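PDB 2DUM: UspA domain-containing protein from Pyrococcus horikoshii, which is of unconfirmed function but belongs to the universal stress protein A family, and is therefore probably involved in a stress response. Local coordinates for residues 11-15 with 79-83; 117-123 with 149-154. One frame throughout, in Å; residues are numbered along the deposited sequence.

Both contacts sit in one universal stress protein domain, a parallel sheet of strand order 3-2-1-4-5 flanked by helices. Contact 2 pairs the last two strands of this order, 120-124 and 151-154; contact 1 lies where the central strand 7-11 ends and its following loop meets helix 69-90. Their centres are about 17 Å apart on opposite sides of the chain's centre, yet Pro11 bridges them: its CD lies 3.3 Å from Ile122 O, 3.7 Å from Ile121 CD1 and 3.9 Å from Leu123 CD1. In relatives that bind nucleotide, the loop after the first strand borders the pocket; no ligand marks such a site here.

Contact 1 (11-15 with 79-83); sequences PTDFS and KLQEK
A lysine ammonium reaches a threonine hydroxyl in a largely buried setting: Lys83 NZ donates to Thr12 OG1 at 2.6 Å. Segment 79-83 is one turn of helix 69-90, with Lys83 N bonded to Lys79 O at 3.0 Å. Segment 11-15 leaves strand 7-11 in extended form (Pro11 phi/psi -70/122, Thr12 -105/134), then turns through Asp13 (-96/1) and Phe14, whose positive phi (46/-4) marks a left-handed conformation. Thr12, in the t rotamer, accepts from Phe14 N through OG1 at 2.8 Å, which defines an ST turn. Ser15 (-60/173) is the N-cap of helix 16-28, its OG capping Ala18 N.

The closest CA pair across the segments, Phe14 and Lys79, is 8.2 Å apart, so side chains make the join. Phe14 CA-to-CB points sideways, but with chi1 m and chi2 -53° the ring end swings to the helix: Lys79 CD stands 3.9 Å from the ring centroid, 17° off the normal, a CH-pi contact over one face, while Phe14 CZ packs 3.6 Å from Leu80 CD2. Thr12 CG2 meets the same Leu80 CD2 at 3.8 Å. Lys83 extends with chi1 to chi4 all t. Leu80 also touches strand 95-103, and Tyr19 of helix 16-28 gives Lys83 a cation-pi partner.

A loop leaving the C-terminal end of central strand 7-11 and entering helix 16-28 through an N-cap serine is the usual beta-alpha connection of a parallel alpha/beta fold, here the HUP-type fold. Chemically, one hydroxyl both accepts from the loop's own amide and receives the lysine, so the polar link couples turn to helix while Phe14 and Leu80 supply apolar contact.

Contact 2 (117-123 with 149-154); sequences NVSLIIL and KPVLII
Lys149, still in the loop (phi/psi -46/154), points its CB toward 117-123 and, with chi2 and chi4 both p, brings NZ to donate to Val118 O at 2.7 Å. NZ also forms a salt bridge with Asp158 of the second subunit, which accepts from Asn117 ND2 as well. Pro150 sets CB 3.8 Å from Leu120 CD1, and its O takes Ile121 N at 2.9 Å. From Val151 the parallel strand runs in register, Ile121 with Val151, Ile122 with Leu152 and Leu123 with Ile153 (CA-CA 4.7, 4.5 and 5.0 Å); the axes of 120-123 and 151-154 approach to 4.6 Å at 18°. Val151 CG1 packs 3.4 Å from Leu123 CD2 on the face shared with Ile121. Leu152 N donates to Ile121 O at 2.7 Å and Leu152 O accepts from Leu123 N at 2.8 Å, while its CB meets Ile122 CG1 at 3.7 Å on the other face. Ile154 N closes the pattern on Leu123 O at 2.9 Å. Helix 138-146 joins these adjacent strands, a beta-alpha-beta unit. Strand 120-124 also pairs with strand 7-11, Ile154 rests on helix 16-28, Ile121 touches helix 105-115, and residues 151-153 pair antiparallel with the second subunit.

Contact 1 (11-15 with 79-83)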
ATOM      1  N   PRO A  11      -3.985   0.862  12.166  1.00 40.76           N
ATOM      2  CA  PRO A  11      -3.329   1.487  13.278  1.00 42.77           C
ATOM      3  C   PRO A  11      -3.381   2.998  13.360  1.00 46.39           C
ATOM      4  O   PRO A  11      -2.912   3.710  12.441  1.00 46.84           O
ATOM      5  CB  PRO A  11      -1.920   1.068  13.067  1.00 42.46           C
ATOM      6  CG  PRO A  11      -2.111  -0.300  12.304  1.00 40.42           C
ATOM      7  CD  PRO A  11      -3.038   0.134  11.324  1.00 40.61           C
ATOM      8  N   THR A  12      -3.932   3.465  14.492  1.00 49.68           N
ATOM      9  CA  THR A  12      -3.926   4.886  14.858  1.00 52.88           C
ATOM     10  C   THR A  12      -2.953   5.281  15.930  1.00 54.80           C
ATOM     11  O   THR A  12      -2.864   4.730  17.018  1.00 55.30           O
ATOM     12  CB  THR A  12      -5.287   5.501  15.275  1.00 53.38           C
ATOM     13  OG1 THR A  12      -5.064   6.840  15.790  1.00 52.78           O
ATOM     14  CG2 THR A  12      -5.997   4.650  16.350  1.00 55.07           C
ATOM     15  N   ASP A  13      -2.307   6.364  15.590  1.00 57.58           N
ATOM     16  CA  ASP A  13      -1.119   6.830  16.191  1.00 59.69           C
ATOM     17  C   ASP A  13      -1.588   7.807  17.184  1.00 59.53           C
ATOM     18  O   ASP A  13      -0.827   8.446  17.850  1.00 59.65           O
ATOM     19  CB  ASP A  13      -0.448   7.593  15.056  1.00 61.49           C
ATOM     20  CG  ASP A  13       0.952   7.973  15.383  1.00 66.04           C
ATOM     21  OD1 ASP A  13       1.258   7.662  16.552  1.00 71.71           O
ATOM     22  OD2 ASP A  13       1.711   8.553  14.517  1.00 69.12           O
ATOM     23  N   PHE A  14      -2.887   7.948  17.251  1.00 60.04           N
ATOM     24  CA  PHE A  14      -3.475   9.127  17.814  1.00 60.58           C
ATOM     25  C   PHE A  14      -2.839  10.383  17.326  1.00 61.78           C
ATOM     26  O   PHE A  14      -3.362  11.425  17.643  1.00 62.51           O
ATOM     27  CB  PHE A  14      -3.542   9.079  19.325  1.00 59.06           C
ATOM     28  CG  PHE A  14      -4.581   8.167  19.788  1.00 58.21           C
ATOM     29  CD1 PHE A  14      -5.866   8.308  19.308  1.00 54.57           C
ATOM     30  CD2 PHE A  14      -4.272   7.078  20.633  1.00 57.84           C
ATOM     31  CE1 PHE A  14      -6.851   7.371  19.715  1.00 59.41           C
ATOM     32  CE2 PHE A  14      -5.263   6.121  21.049  1.00 56.31           C
ATOM     33  CZ  PHE A  14      -6.536   6.254  20.605  1.00 56.85           C
ATOM     34  N   SER A  15      -1.780  10.297  16.516  1.00 62.69           N
ATOM     35  CA  SER A  15      -1.162  11.480  15.932  1.00 64.66           C
ATOM     36  C   SER A  15      -2.064  12.331  15.041  1.00 65.70           C
ATOM     37  O   SER A  15      -3.191  11.970  14.708  1.00 66.11           O
ATOM     38  CB  SER A  15       0.021  11.084  15.054  1.00 65.14           C
ATOM     39  OG  SER A  15      -0.413  10.431  13.856  1.00 67.55           O
ATOM     40  N   LYS A  79     -10.246   7.955  23.676  1.00 80.05           N
ATOM     41  CA  LYS A  79     -10.282   8.534  22.330  1.00 78.69           C
ATOM     42  C   LYS A  79     -10.524   7.478  21.262  1.00 77.38           C
ATOM     43  O   LYS A  79     -10.889   7.801  20.137  1.00 77.45           O
ATOM     44  CB  LYS A  79      -8.999   9.343  22.019  1.00 78.65           C
ATOM     45  CG  LYS A  79      -7.821   9.165  22.936  1.00 76.56           C
ATOM     46  CD  LYS A  79      -6.750  10.168  22.492  1.00 78.39           C
ATOM     47  CE  LYS A  79      -5.588  10.233  23.479  1.00 81.27           C
ATOM     48  NZ  LYS A  79      -6.098  10.108  24.904  1.00 83.87           N
ATOM     49  N   LEU A  80     -10.327   6.221  21.648  1.00 75.41           N
ATOM     50  CA  LEU A  80     -10.204   5.145  20.720  1.00 72.98           C
ATOM     51  C   LEU A  80     -11.560   4.735  20.582  1.00 71.32           C
ATOM     52  O   LEU A  80     -12.088   4.718  19.520  1.00 70.05           O
ATOM     53  CB  LEU A  80      -9.423   4.003  21.356  1.00 73.68           C
ATOM     54  CG  LEU A  80      -8.684   2.999  20.475  1.00 72.80           C
ATOM     55  CD1 LEU A  80      -9.436   1.719  20.421  1.00 72.15           C
ATOM     56  CD2 LEU A  80      -8.476   3.570  19.087  1.00 71.28           C
ATOM     57  N   GLN A  81     -12.162   4.436  21.703  1.00 71.40           N
ATOM     58  CA  GLN A  81     -13.457   3.839  21.601  1.00 72.15           C
ATOM     59  C   GLN A  81     -14.480   4.914  21.248  1.00 70.52           C
ATOM     60  O   GLN A  81     -15.617   4.640  20.883  1.00 70.88           O
ATOM     61  CB  GLN A  81     -13.818   2.918  22.787  1.00 72.50           C
ATOM     62  CG  GLN A  81     -14.844   1.774  22.382  1.00 78.66           C
ATOM     63  CD  GLN A  81     -16.356   2.283  22.055  1.00 84.03           C
ATOM     64  OE1 GLN A  81     -17.124   2.699  22.989  1.00 84.85           O
ATOM     65  NE2 GLN A  81     -16.753   2.244  20.734  1.00 81.84           N
ATOM     66  N   GLU A  82     -14.068   6.150  21.216  1.00 69.02           N
ATOM     67  CA  GLU A  82     -15.012   7.031  20.623  1.00 67.45           C
ATOM     68  C   GLU A  82     -14.693   7.361  19.135  1.00 66.07           C
ATOM     69  O   GLU A  82     -15.599   7.638  18.388  1.00 66.08           O
ATOM     70  CB  GLU A  82     -15.275   8.212  21.558  1.00 68.93           C
ATOM     71  CG  GLU A  82     -14.063   9.187  21.717  1.00 73.89           C
ATOM     72  CD  GLU A  82     -14.012  10.268  20.584  1.00 77.49           C
ATOM     73  OE1 GLU A  82     -14.251  11.490  20.888  1.00 79.49           O
ATOM     74  OE2 GLU A  82     -13.763   9.879  19.403  1.00 76.62           O
ATOM     75  N   LYS A  83     -13.431   7.281  18.711  1.00 64.64           N
ATOM     76  CA  LYS A  83     -12.986   7.452  17.302  1.00 64.13           C
ATOM     77  C   LYS A  83     -13.310   6.182  16.548  1.00 64.50           C
ATOM     78  O   LYS A  83     -13.099   6.063  15.367  1.00 63.87           O
ATOM     79  CB  LYS A  83     -11.458   7.689  17.282  1.00 63.28           C
ATOM     80  CG  LYS A  83     -10.749   7.781  15.949  1.00 61.28           C
ATOM     81  CD  LYS A  83      -9.190   7.741  16.098  1.00 62.86           C
ATOM     82  CE  LYS A  83      -8.326   7.717  14.683  1.00 61.90           C
ATOM     83  NZ  LYS A  83      -6.811   8.233  14.506  1.00 55.77           N
TER

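Contact 2 (117-123 with 149-154)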
ATOM      1  N   ASN A 117      -6.273 -12.746  10.775  1.00 46.39           N
ATOM      2  CA  ASN A 117      -6.329 -12.985   9.389  1.00 44.83           C
ATOM      3  C   ASN A 117      -7.089 -11.854   8.677  1.00 43.20           C
ATOM      4  O   ASN A 117      -8.247 -11.997   8.234  1.00 43.61           O
ATOM      5  CB  ASN A 117      -6.898 -14.342   9.111  1.00 44.91           C
ATOM      6  CG  ASN A 117      -6.626 -14.749   7.698  1.00 51.71           C
ATOM      7  OD1 ASN A 117      -7.433 -15.431   7.055  1.00 59.13           O
ATOM      8  ND2 ASN A 117      -5.506 -14.255   7.150  1.00 56.16           N
ATOM      9  N   VAL A 118      -6.437 -10.689   8.634  1.00 41.48           N
ATOM     10  CA  VAL A 118      -6.990  -9.478   8.028  1.00 37.55           C
ATOM     11  C   VAL A 118      -6.671  -9.470   6.537  1.00 37.40           C
ATOM     12  O   VAL A 118      -5.701 -10.100   6.125  1.00 36.59           O
ATOM     13  CB  VAL A 118      -6.440  -8.186   8.684  1.00 37.17           C
ATOM     14  CG1 VAL A 118      -6.454  -8.295  10.097  1.00 35.45           C
ATOM     15  CG2 VAL A 118      -5.031  -7.804   8.193  1.00 34.02           C
ATOM     16  N   SER A 119      -7.470  -8.720   5.757  1.00 36.97           N
ATOM     17  CA  SER A 119      -7.353  -8.681   4.296  1.00 36.58           C
ATOM     18  C   SER A 119      -6.253  -7.775   3.871  1.00 35.06           C
ATOM     19  O   SER A 119      -5.599  -8.097   2.906  1.00 36.81           O
ATOM     20  CB  SER A 119      -8.648  -8.219   3.630  1.00 36.82           C
ATOM     21  OG  SER A 119      -9.055  -7.033   4.250  1.00 36.78           O
ATOM     22  N   LEU A 120      -6.074  -6.684   4.601  1.00 32.46           N
ATOM     23  CA  LEU A 120      -5.235  -5.593   4.260  1.00 30.85           C
ATOM     24  C   LEU A 120      -4.754  -4.975   5.528  1.00 31.94           C
ATOM     25  O   LEU A 120      -5.449  -5.032   6.548  1.00 31.52           O
ATOM     26  CB  LEU A 120      -6.043  -4.516   3.581  1.00 29.14           C
ATOM     27  CG  LEU A 120      -5.242  -3.340   3.035  1.00 28.38           C
ATOM     28  CD1 LEU A 120      -3.999  -3.747   2.269  1.00 27.35           C
ATOM     29  CD2 LEU A 120      -6.024  -2.573   2.044  1.00 25.29           C
ATOM     30  N   ILE A 121      -3.571  -4.349   5.486  1.00 33.79           N
ATOM     31  CA  ILE A 121      -3.294  -3.317   6.498  1.00 35.48           C
ATOM     32  C   ILE A 121      -3.198  -1.944   5.866  1.00 36.75           C
ATOM     33  O   ILE A 121      -2.657  -1.835   4.764  1.00 38.03           O
ATOM     34  CB  ILE A 121      -2.229  -3.637   7.632  1.00 33.96           C
ATOM     35  CG1 ILE A 121      -1.276  -2.502   7.704  1.00 36.57           C
ATOM     36  CG2 ILE A 121      -1.398  -4.853   7.437  1.00 33.15           C
ATOM     37  CD1 ILE A 121      -1.035  -1.987   9.071  1.00 40.80           C
ATOM     38  N   ILE A 122      -3.776  -0.934   6.516  1.00 37.58           N
ATOM     39  CA  ILE A 122      -3.751   0.425   5.999  1.00 39.54           C
ATOM     40  C   ILE A 122      -3.046   1.215   7.000  1.00 41.34           C
ATOM     41  O   ILE A 122      -3.373   1.087   8.167  1.00 42.18           O
ATOM     42  CB  ILE A 122      -5.130   1.052   5.990  1.00 39.76           C
ATOM     43  CG1 ILE A 122      -5.952   0.481   4.836  1.00 42.49           C
ATOM     44  CG2 ILE A 122      -5.069   2.542   5.793  1.00 35.24           C
ATOM     45  CD1 ILE A 122      -7.429   0.478   5.132  1.00 39.94           C
ATOM     46  N   LEU A 123      -2.117   2.050   6.527  1.00 43.73           N
ATOM     47  CA  LEU A 123      -1.232   2.921   7.314  1.00 45.76           C
ATOM     48  C   LEU A 123      -1.106   4.328   6.738  1.00 48.95           C
ATOM     49  O   LEU A 123      -1.047   4.492   5.488  1.00 49.59           O
ATOM     50  CB  LEU A 123       0.195   2.471   7.176  1.00 45.15           C
ATOM     51  CG  LEU A 123       0.852   1.403   7.954  1.00 44.03           C
ATOM     52  CD1 LEU A 123      -0.125   1.252   9.037  1.00 47.65           C
ATOM     53  CD2 LEU A 123       0.954   0.177   7.096  1.00 39.36           C
ATOM     54  N   LYS A 149       0.787 -10.031   4.829  1.00 46.00           N
ATOM     55  CA  LYS A 149      -0.363  -9.219   4.469  1.00 42.38           C
ATOM     56  C   LYS A 149      -0.063  -8.071   3.378  1.00 41.40           C
ATOM     57  O   LYS A 149       1.126  -7.678   3.161  1.00 40.51           O
ATOM     58  CB  LYS A 149      -0.993  -8.714   5.788  1.00 42.31           C
ATOM     59  CG  LYS A 149      -2.073  -9.612   6.457  1.00 41.56           C
ATOM     60  CD  LYS A 149      -1.589 -10.961   6.864  1.00 46.71           C
ATOM     61  CE  LYS A 149      -2.717 -11.811   7.359  1.00 52.82           C
ATOM     62  NZ  LYS A 149      -3.821 -12.004   6.307  1.00 58.16           N
ATOM     63  N   PRO A 150      -1.105  -7.646   2.592  1.00 39.37           N
ATOM     64  CA  PRO A 150      -0.969  -6.449   1.737  1.00 38.27           C
ATOM     65  C   PRO A 150      -1.079  -5.170   2.507  1.00 36.36           C
ATOM     66  O   PRO A 150      -1.468  -5.225   3.691  1.00 36.20           O
ATOM     67  CB  PRO A 150      -2.054  -6.624   0.699  1.00 38.12           C
ATOM     68  CG  PRO A 150      -3.079  -7.511   1.318  1.00 38.97           C
ATOM     69  CD  PRO A 150      -2.365  -8.372   2.340  1.00 38.74           C
ATOM     70  N   VAL A 151      -0.634  -4.046   1.920  1.00 34.73           N
ATOM     71  CA  VAL A 151      -0.467  -2.832   2.719  1.00 34.37           C
ATOM     72  C   VAL A 151      -0.809  -1.580   1.978  1.00 34.58           C
ATOM     73  O   VAL A 151      -0.243  -1.330   0.928  1.00 35.96           O
ATOM     74  CB  VAL A 151       0.959  -2.650   3.275  1.00 34.09           C
ATOM     75  CG1 VAL A 151       1.114  -1.257   4.005  1.00 35.45           C
ATOM     76  CG2 VAL A 151       1.318  -3.713   4.262  1.00 32.97           C
ATOM     77  N   LEU A 152      -1.701  -0.759   2.523  1.00 33.76           N
ATOM     78  CA  LEU A 152      -2.080   0.434   1.831  1.00 32.70           C
ATOM     79  C   LEU A 152      -1.357   1.602   2.519  1.00 34.20           C
ATOM     80  O   LEU A 152      -1.556   1.963   3.748  1.00 32.64           O
ATOM     81  CB  LEU A 152      -3.587   0.590   1.945  1.00 32.18           C
ATOM     82  CG  LEU A 152      -4.375   1.009   0.697  1.00 30.60           C
ATOM     83  CD1 LEU A 152      -5.664   1.616   1.053  1.00 34.16           C
ATOM     84  CD2 LEU A 152      -3.726   1.999  -0.038  1.00 26.93           C
ATOM     85  N   ILE A 153      -0.476   2.240   1.781  1.00 34.91           N
ATOM     86  CA  ILE A 153       0.032   3.414   2.460  1.00 36.42           C
ATOM     87  C   ILE A 153      -0.654   4.645   1.901  1.00 38.43           C
ATOM     88  O   ILE A 153      -0.580   4.951   0.710  1.00 37.15           O
ATOM     89  CB  ILE A 153       1.578   3.473   2.731  1.00 35.37           C
ATOM     90  CG1 ILE A 153       1.967   4.914   2.670  1.00 42.27           C
ATOM     91  CG2 ILE A 153       2.426   2.637   1.828  1.00 27.17           C
ATOM     92  CD1 ILE A 153       2.191   5.463   1.130  1.00 55.42           C
ATOM     93  N   ILE A 154      -1.431   5.285   2.754  1.00 42.27           N
ATOM     94  CA  ILE A 154      -2.258   6.412   2.304  1.00 46.53           C
ATOM     95  C   ILE A 154      -1.415   7.620   2.669  1.00 48.65           C
ATOM     96  O   ILE A 154      -0.450   7.454   3.480  1.00 49.15           O
ATOM     97  CB  ILE A 154      -3.721   6.340   2.910  1.00 46.28           C
ATOM     98  CG1 ILE A 154      -4.804   6.619   1.894  1.00 47.65           C
ATOM     99  CG2 ILE A 154      -4.002   7.410   3.887  1.00 50.81           C
ATOM    100  CD1 ILE A 154      -5.294   5.379   1.122  1.00 52.42           C
TER